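Local coordinates for protein tyrosinase (Burkholderia thailandensis, PDB 5ZRD) that probably uses a pair of copper ions to hydroxylate monophenols to catechols and oxidise them further to quinones, as tyrosinases do, at residues A[117-129]-A[210-222]. Residues are numbered along the deposited sequence; the frame is centred on the assembly and turned at random.
Sequences WDETDEYTLKHGI and ELLNSNVRAWLKG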
loop_
_atom_site.group_PDB
_atom_site.type_symbol
_atom_site.label_atom_id
_atom_site.label_comp_id
_atom_site.label_asym_id
_atom_site.label_seq_id
_atom_site.Cartn_x
_atom_site.Cartn_y
_atom_site.Cartn_z
ATOM N N TRP A 117 -34.787 18.206 -23.986
ATOM C CA TRP A 117 -36.059 17.623 -23.575
ATOM C C TRP A 117 -36.648 18.513 -22.499
ATOM O O TRP A 117 -36.164 18.525 -21.378
ATOM C CB TRP A 117 -35.902 16.190 -23.058
ATOM C CG TRP A 117 -37.129 15.660 -22.385
ATOM C CD1 TRP A 117 -38.430 16.014 -22.598
ATOM C CD2 TRP A 117 -37.157 14.624 -21.406
ATOM N NE1 TRP A 117 -39.262 15.293 -21.785
ATOM C CE2 TRP A 117 -38.513 14.398 -21.078
ATOM C CE3 TRP A 117 -36.176 13.848 -20.801
ATOM C CZ2 TRP A 117 -38.902 13.469 -20.114
ATOM C CZ3 TRP A 117 -36.562 12.932 -19.853
ATOM C CH2 TRP A 117 -37.906 12.735 -19.523
ATOM N N ASP A 118 -37.670 19.255 -22.882
ATOM C CA ASP A 118 -38.385 20.098 -21.958
ATOM C C ASP A 118 -39.250 19.254 -21.013
ATOM O O ASP A 118 -40.410 18.974 -21.309
ATOM C CB ASP A 118 -39.236 21.147 -22.692
ATOM C CG ASP A 118 -39.714 22.259 -21.750
ATOM O OD1 ASP A 118 -39.706 22.077 -20.495
ATOM O OD2 ASP A 118 -40.111 23.305 -22.274
ATOM N N GLU A 119 -38.670 18.952 -19.849
ATOM C CA GLU A 119 -39.177 17.923 -18.906
ATOM C C GLU A 119 -40.441 18.392 -18.176
ATOM O O GLU A 119 -41.175 17.552 -17.612
ATOM C CB GLU A 119 -38.104 17.592 -17.860
ATOM C CG GLU A 119 -36.911 16.851 -18.429
ATOM C CD GLU A 119 -35.594 16.992 -17.682
ATOM O OE1 GLU A 119 -34.729 16.148 -17.915
ATOM O OE2 GLU A 119 -35.423 17.943 -16.866
ATOM N N THR A 120 -40.632 19.703 -18.113
ATOM C CA THR A 120 -41.711 20.318 -17.345
ATOM C C THR A 120 -42.695 21.071 -18.252
ATOM O O THR A 120 -43.508 21.823 -17.766
ATOM C CB THR A 120 -41.142 21.268 -16.286
ATOM O OG1 THR A 120 -40.241 22.181 -16.910
ATOM C CG2 THR A 120 -40.400 20.536 -15.189
ATOM N N ASP A 121 -42.624 20.896 -19.557
ATOM C CA ASP A 121 -43.646 21.429 -20.453
ATOM C C ASP A 121 -44.917 20.576 -20.342
ATOM O O ASP A 121 -44.924 19.524 -19.691
ATOM C CB ASP A 121 -43.159 21.451 -21.933
ATOM C CG ASP A 121 -43.138 20.047 -22.602
ATOM O OD1 ASP A 121 -43.466 19.020 -21.947
ATOM O OD2 ASP A 121 -42.812 19.974 -23.803
ATOM N N GLU A 122 -45.956 21.036 -21.028
ATOM C CA GLU A 122 -47.302 20.469 -20.995
ATOM C C GLU A 122 -47.274 19.047 -21.589
ATOM O O GLU A 122 -47.929 18.133 -21.050
ATOM C CB GLU A 122 -48.286 21.406 -21.736
ATOM C CG GLU A 122 -49.751 21.288 -21.298
ATOM C CD GLU A 122 -50.048 21.503 -19.808
ATOM O OE1 GLU A 122 -51.046 20.906 -19.324
ATOM O OE2 GLU A 122 -49.285 22.262 -19.111
ATOM N N TYR A 123 -46.518 18.856 -22.676
ATOM C CA TYR A 123 -46.462 17.545 -23.313
ATOM C C TYR A 123 -45.946 16.500 -22.305
ATOM O O TYR A 123 -46.610 15.459 -22.068
ATOM C CB TYR A 123 -45.640 17.532 -24.608
ATOM C CG TYR A 123 -45.638 16.165 -25.234
ATOM C CD1 TYR A 123 -46.699 15.745 -26.015
ATOM C CD2 TYR A 123 -44.663 15.231 -24.929
ATOM C CE1 TYR A 123 -46.776 14.445 -26.508
ATOM C CE2 TYR A 123 -44.700 13.940 -25.446
ATOM C CZ TYR A 123 -45.775 13.535 -26.223
ATOM O OH TYR A 123 -45.852 12.277 -26.749
ATOM N N THR A 124 -44.802 16.788 -21.696
ATOM C CA THR A 124 -44.178 15.796 -20.855
ATOM C C THR A 124 -45.112 15.509 -19.676
ATOM O O THR A 124 -45.300 14.351 -19.292
ATOM C CB THR A 124 -42.765 16.195 -20.400
ATOM O OG1 THR A 124 -41.887 16.488 -21.487
ATOM C CG2 THR A 124 -42.121 15.082 -19.616
ATOM N N LEU A 125 -45.734 16.540 -19.123
ATOM C CA LEU A 125 -46.577 16.283 -17.962
ATOM C C LEU A 125 -47.732 15.340 -18.321
ATOM O O LEU A 125 -48.203 14.597 -17.434
ATOM C CB LEU A 125 -47.148 17.589 -17.426
ATOM C CG LEU A 125 -46.141 18.560 -16.834
ATOM C CD1 LEU A 125 -46.769 19.946 -16.679
ATOM C CD2 LEU A 125 -45.605 18.035 -15.516
ATOM N N LYS A 126 -48.241 15.437 -19.555
ATOM C CA LYS A 126 -49.465 14.709 -19.930
ATOM C C LYS A 126 -49.131 13.427 -20.698
ATOM O O LYS A 126 -49.977 12.592 -20.770
ATOM C CB LYS A 126 -50.382 15.578 -20.798
ATOM C CG LYS A 126 -50.971 16.806 -20.111
ATOM C CD LYS A 126 -51.581 17.811 -21.080
ATOM C CE LYS A 126 -53.097 17.768 -21.164
ATOM N NZ LYS A 126 -53.611 16.471 -21.678
ATOM N N HIS A 127 -47.935 13.289 -21.269
ATOM C CA HIS A 127 -47.618 12.129 -22.118
ATOM C C HIS A 127 -46.221 11.517 -21.881
ATOM O O HIS A 127 -45.897 10.512 -22.504
ATOM C CB HIS A 127 -47.762 12.560 -23.573
ATOM C CG HIS A 127 -49.169 12.923 -23.861
ATOM N ND1 HIS A 127 -49.539 14.188 -24.267
ATOM C CD2 HIS A 127 -50.301 12.214 -23.688
ATOM C CE1 HIS A 127 -50.844 14.237 -24.390
ATOM N NE2 HIS A 127 -51.336 13.034 -24.033
ATOM N N GLY A 128 -45.372 12.105 -21.044
ATOM C CA GLY A 128 -44.054 11.529 -20.801
ATOM C C GLY A 128 -43.051 11.903 -21.882
ATOM O O GLY A 128 -43.060 13.012 -22.387
ATOM N N ILE A 129 -42.193 10.979 -22.256
ATOM C CA ILE A 129 -41.044 11.361 -23.064
ATOM C C ILE A 129 -41.483 11.503 -24.526
ATOM O O ILE A 129 -42.179 10.660 -25.050
ATOM C CB ILE A 129 -39.896 10.350 -22.911
ATOM C CG1 ILE A 129 -39.607 10.019 -21.447
ATOM C CG2 ILE A 129 -38.654 10.838 -23.651
ATOM C CD1 ILE A 129 -38.494 9.028 -21.284
ATOM N N GLU A 210 -44.786 2.554 -22.552
ATOM C CA GLU A 210 -45.966 3.068 -21.796
ATOM C C GLU A 210 -45.627 3.153 -20.303
ATOM O O GLU A 210 -45.912 4.178 -19.660
ATOM C CB GLU A 210 -47.225 2.219 -22.039
ATOM C CG GLU A 210 -47.778 2.380 -23.455
ATOM C CD GLU A 210 -48.872 1.403 -23.867
ATOM O OE1 GLU A 210 -49.534 0.837 -22.981
ATOM O OE2 GLU A 210 -49.047 1.206 -25.086
ATOM N N LEU A 211 -45.031 2.088 -19.765
ATOM C CA LEU A 211 -44.660 2.082 -18.363
ATOM C C LEU A 211 -43.682 3.231 -18.062
ATOM O O LEU A 211 -43.799 3.914 -17.009
ATOM C CB LEU A 211 -44.031 0.730 -18.018
ATOM C CG LEU A 211 -45.013 -0.438 -17.874
ATOM C CD1 LEU A 211 -44.257 -1.747 -17.690
ATOM C CD2 LEU A 211 -45.968 -0.226 -16.707
ATOM N N LEU A 212 -42.723 3.450 -18.960
ATOM C CA LEU A 212 -41.720 4.471 -18.710
ATOM C C LEU A 212 -42.430 5.831 -18.739
ATOM O O LEU A 212 -42.208 6.671 -17.882
ATOM C CB LEU A 212 -40.601 4.354 -19.749
ATOM C CG LEU A 212 -39.637 5.541 -19.855
ATOM C CD1 LEU A 212 -38.960 5.821 -18.526
ATOM C CD2 LEU A 212 -38.595 5.291 -20.902
ATOM N N ASN A 213 -43.321 6.033 -19.687
ATOM C CA ASN A 213 -43.895 7.370 -19.855
ATOM C C ASN A 213 -44.746 7.682 -18.631
ATOM O O ASN A 213 -44.760 8.800 -18.076
ATOM C CB ASN A 213 -44.653 7.514 -21.181
ATOM C CG ASN A 213 -43.698 7.764 -22.324
ATOM O OD1 ASN A 213 -42.600 8.290 -22.094
ATOM N ND2 ASN A 213 -44.082 7.369 -23.530
ATOM N N SER A 214 -45.369 6.636 -18.152
ATOM C CA SER A 214 -46.268 6.771 -17.028
ATOM C C SER A 214 -45.477 7.038 -15.727
ATOM O O SER A 214 -45.877 7.870 -14.894
ATOM C CB SER A 214 -47.127 5.531 -16.984
ATOM O OG SER A 214 -47.569 5.325 -15.682
ATOM N N ASN A 215 -44.348 6.341 -15.548
ATOM C CA ASN A 215 -43.402 6.613 -14.435
ATOM C C ASN A 215 -42.907 8.057 -14.546
ATOM O O ASN A 215 -42.940 8.783 -13.563
ATOM C CB ASN A 215 -42.240 5.615 -14.442
ATOM C CG ASN A 215 -41.370 5.600 -13.205
ATOM O OD1 ASN A 215 -40.134 5.590 -13.297
ATOM N ND2 ASN A 215 -41.981 5.568 -12.048
ATOM N N VAL A 216 -42.556 8.521 -15.739
ATOM C CA VAL A 216 -42.040 9.867 -15.807
ATOM C C VAL A 216 -43.156 10.834 -15.403
ATOM O O VAL A 216 -42.884 11.823 -14.690
ATOM C CB VAL A 216 -41.450 10.174 -17.189
ATOM C CG1 VAL A 216 -41.251 11.663 -17.413
ATOM C CG2 VAL A 216 -40.131 9.432 -17.374
ATOM N N ARG A 217 -44.406 10.541 -15.807
ATOM C CA ARG A 217 -45.521 11.493 -15.492
ATOM C C ARG A 217 -45.791 11.557 -13.978
ATOM O O ARG A 217 -46.118 12.616 -13.420
ATOM C CB ARG A 217 -46.792 11.080 -16.231
ATOM C CG ARG A 217 -46.783 11.348 -17.730
ATOM C CD ARG A 217 -48.112 10.918 -18.344
ATOM N NE ARG A 217 -49.182 11.809 -17.895
ATOM C CZ ARG A 217 -50.463 11.457 -17.746
ATOM N NH1 ARG A 217 -50.913 10.312 -18.243
ATOM N NH2 ARG A 217 -51.261 12.228 -17.030
ATOM N N ALA A 218 -45.665 10.410 -13.322
ATOM C CA ALA A 218 -45.936 10.277 -11.887
ATOM C C ALA A 218 -44.865 11.020 -11.092
ATOM O O ALA A 218 -45.162 11.689 -10.147
ATOM C CB ALA A 218 -45.969 8.818 -11.479
ATOM N N TRP A 219 -43.612 10.815 -11.449
ATOM C CA TRP A 219 -42.516 11.552 -10.830
ATOM C C TRP A 219 -42.737 13.061 -10.975
ATOM O O TRP A 219 -42.588 13.811 -10.004
ATOM C CB TRP A 219 -41.188 11.155 -11.461
ATOM C CG TRP A 219 -40.488 9.999 -10.820
ATOM C CD1 TRP A 219 -40.587 8.681 -11.160
ATOM C CD2 TRP A 219 -39.500 10.062 -9.789
ATOM N NE1 TRP A 219 -39.733 7.923 -10.411
ATOM C CE2 TRP A 219 -39.062 8.739 -9.552
ATOM C CE3 TRP A 219 -38.962 11.091 -9.015
ATOM C CZ2 TRP A 219 -38.085 8.435 -8.611
ATOM C CZ3 TRP A 219 -38.009 10.783 -8.066
ATOM C CH2 TRP A 219 -37.582 9.474 -7.863
ATOM N N LEU A 220 -43.097 13.503 -12.179
ATOM C CA LEU A 220 -43.339 14.947 -12.406
ATOM C C LEU A 220 -44.544 15.445 -11.595
ATOM O O LEU A 220 -44.498 16.513 -10.976
ATOM C CB LEU A 220 -43.541 15.188 -13.900
ATOM C CG LEU A 220 -42.257 15.116 -14.721
ATOM C CD1 LEU A 220 -42.594 14.967 -16.184
ATOM C CD2 LEU A 220 -41.409 16.356 -14.501
ATOM N N LYS A 221 -45.612 14.661 -11.596
ATOM C CA LYS A 221 -46.780 15.001 -10.814
ATOM C C LYS A 221 -46.468 15.015 -9.316
ATOM O O LYS A 221 -46.803 15.977 -8.672
ATOM C CB LYS A 221 -47.923 14.013 -11.053
ATOM C CG LYS A 221 -49.258 14.521 -10.541
ATOM C CD LYS A 221 -50.438 13.622 -10.885
ATOM C CE LYS A 221 -51.765 14.191 -10.408
ATOM N NZ LYS A 221 -52.706 13.125 -9.969
ATOM N N GLY A 222 -45.830 13.972 -8.766
ATOM C CA GLY A 222 -45.745 13.802 -7.290
ATOM C C GLY A 222 -46.877 12.926 -6.742
ATOM O O GLY A 222 -47.104 12.823 -5.528
HETATM O O HOH W 1 -47.939 14.380 -14.901
HETATM O O HOH W 2 -42.329 7.883 -25.769
#
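Arg-217 sets CG beside its own backbone N (chi1 -73°) and bends at chi3, which lays the side chain along the Leu-125 and Lys-126 carbonyls and brings NE to Leu-125 O in a nearly straight hydrogen bond of 3.0 Å. Lys-126 O stands over one face of the same guanidinium, and a water lies within hydrogen-bonding distance of both Leu-125 O and Arg-217 O. One turn back, Asn-213, its CG anti to the carbonyl carbon (chi1 -80°), reaches past Gly-128 to Ile-129, and its OD1 takes the N-H of Ile-129 at 2.7 Å, the donor lying well above the amide's carbonyl plane. A second water joins Asn-213 ND2 to Ile-129 O. Between the two grips Gly-128, at positive phi and without a side chain, brings its CA to 4.3 Å from Asn-213 CA. Beside these bonds lies an apolar layer: Leu-220 CD1 is pressed against Thr-124 CG2 at 3.5 Å, Val-216 CG1 meets the six-membered edge of the Trp-117 ring, and Ile-129 CD1 rests on Leu-212 CD2. Trp-117 NE1 donates to Thr-124 OG1, tying the ring to the helix that Asp-121 N-caps. The axes of segments 122-127 and 210-221, the latter part of helix 205-221, cross at -113° within the tyrosinase central domain; the carboxylate of Glu-119 leads off to His-319, Tyr-241 and Asn-322, its side chain about 8 Å from a bound copper, while helices 237-244, 274-285 and 315-334 pack around the pair.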